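Local coordinates for IPT/TIG domain-containing protein (Bacteroides thetaiotaomicron, PDB 3TC9) that binds nutrients as an auxiliary protein that joins an immunoglobulin-like IPT/TIG domain to a six-bladed beta-propeller, at the interface of chains A and B. Coordinates in Å, arbitrary orientation; residue numbers count along the deposited sequence, not the author numbering. Chains: chain A/B, Hypothetical hydrolase.

The interface of chains A and B. Residues chain A 346-349; chain B 102-105.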
# COMPACT_ATOMS: atom_id res chain seq x y z
N LYS A 346 5.90 1.82 7.25
CA LYS A 346 4.82 1.16 8.00
C LYS A 346 5.31 0.78 9.40
O LYS A 346 6.38 0.21 9.55
CB LYS A 346 4.28 -0.07 7.24
CG LYS A 346 3.00 -0.70 7.81
CD LYS A 346 1.73 0.17 7.65
CE LYS A 346 0.54 -0.46 8.32
NZ LYS A 346 -0.55 0.52 8.56
N GLY A 347 4.55 1.20 10.41
CA GLY A 347 4.89 0.94 11.80
C GLY A 347 5.67 2.04 12.48
O GLY A 347 5.72 2.09 13.70
N SER A 348 6.30 2.92 11.72
CA SER A 348 7.08 4.01 12.31
C SER A 348 6.18 5.16 12.77
O SER A 348 5.00 5.23 12.41
CB SER A 348 8.17 4.50 11.36
OG SER A 348 7.63 5.19 10.24
N SER A 349 6.76 6.06 13.59
CA SER A 349 6.11 7.25 14.12
C SER A 349 5.61 8.13 12.97
O SER A 349 4.41 8.45 12.96
CB SER A 349 7.07 8.02 15.03
OG SER A 349 8.34 8.24 14.44
N VAL B 102 12.63 6.48 19.65
CA VAL B 102 11.84 6.30 18.41
C VAL B 102 11.46 4.83 18.27
O VAL B 102 12.29 3.96 18.05
CB VAL B 102 12.56 6.91 17.16
CG1 VAL B 102 11.69 6.78 15.90
CG2 VAL B 102 12.88 8.38 17.41
N TYR B 103 10.17 4.56 18.50
CA TYR B 103 9.61 3.21 18.50
C TYR B 103 9.10 2.85 17.11
O TYR B 103 8.34 3.59 16.46
CB TYR B 103 8.45 3.12 19.52
CG TYR B 103 8.07 1.72 19.98
CD1 TYR B 103 7.27 0.90 19.19
CD2 TYR B 103 8.41 1.27 21.26
CE1 TYR B 103 6.90 -0.38 19.62
CE2 TYR B 103 8.01 0.02 21.71
CZ TYR B 103 7.26 -0.80 20.89
OH TYR B 103 6.85 -2.02 21.36
N GLN B 104 9.53 1.69 16.68
CA GLN B 104 9.13 1.08 15.43
C GLN B 104 8.30 -0.16 15.76
O GLN B 104 8.84 -1.11 16.35
CB GLN B 104 10.39 0.75 14.57
CG GLN B 104 10.15 -0.15 13.33
CD GLN B 104 9.35 0.47 12.20
OE1 GLN B 104 9.65 1.56 11.70
NE2 GLN B 104 8.32 -0.25 11.76
N LYS B 105 6.99 -0.14 15.43
CA LYS B 105 6.11 -1.28 15.65
C LYS B 105 6.45 -2.46 14.70
O LYS B 105 6.91 -2.27 13.56
CB LYS B 105 4.64 -0.90 15.42
CG LYS B 105 4.01 0.08 16.38
CD LYS B 105 2.59 0.42 15.90
CE LYS B 105 1.84 1.40 16.78
NZ LYS B 105 2.40 2.77 16.66
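A:Gly347 and B:Lys105 meet through their backbones, the carbonyl O of the glycine accepting a hydrogen bond from the lysine N at 3.1 Å in a loop-to-loop contact, with A:Gly347 at a positive phi of 94°. The protein couples an immunoglobulin-like IPT/TIG domain to a six-bladed beta-propeller; the chain B segment begins with the short strand 102-103 and continues as loop at B:Gln104 and B:Lys105, and the chain A loop, within the beta-propeller part, runs between the 3-10 helix 343-345 and strand 352-358. The lysine N-H comes in above the plane of the glycine carbonyl, well off its lone pairs.

B:Gln104 adds a side-chain hydrogen bond. Its CG stands anti to the backbone N (chi1 168°) and the chain then bends at chi2, bringing the amide alongside the chain A loop. NE2 gives a nearly straight bond of 3.0 Å to A:Lys346 O, arriving in the carbonyl plane on a lone pair, while the acceptor lies almost exactly in the plane of the glutamine amide. The same NE2 also donates to B:Lys105 O of its own chain, 3.1 Å away, with that acceptor tilted somewhat from the amide plane. Bonds to two main-chain carbonyls thus fix the rotation of the amide and direct OE1 toward A:Ser348, where it rests 3.3 Å from CB. An alanine here would probably leave the carbonyls of A:Lys346 and B:Lys105 without this shared donor and open a gap beside A:Ser348.

The flank of B:Lys105 lies alongside A:Gly347, its CB 4.1 Å from the glycine CA. At the other end, B:Val102 reaches A:Ser349 tip to tip: CG1, anti to the backbone N (chi1 -177°), stops 3.9 Å from the serine OG, a loose contact. The two-fold symmetry of the interface repeats the patch with the chains exchanged, although the deposited dimer need not be the physiological form.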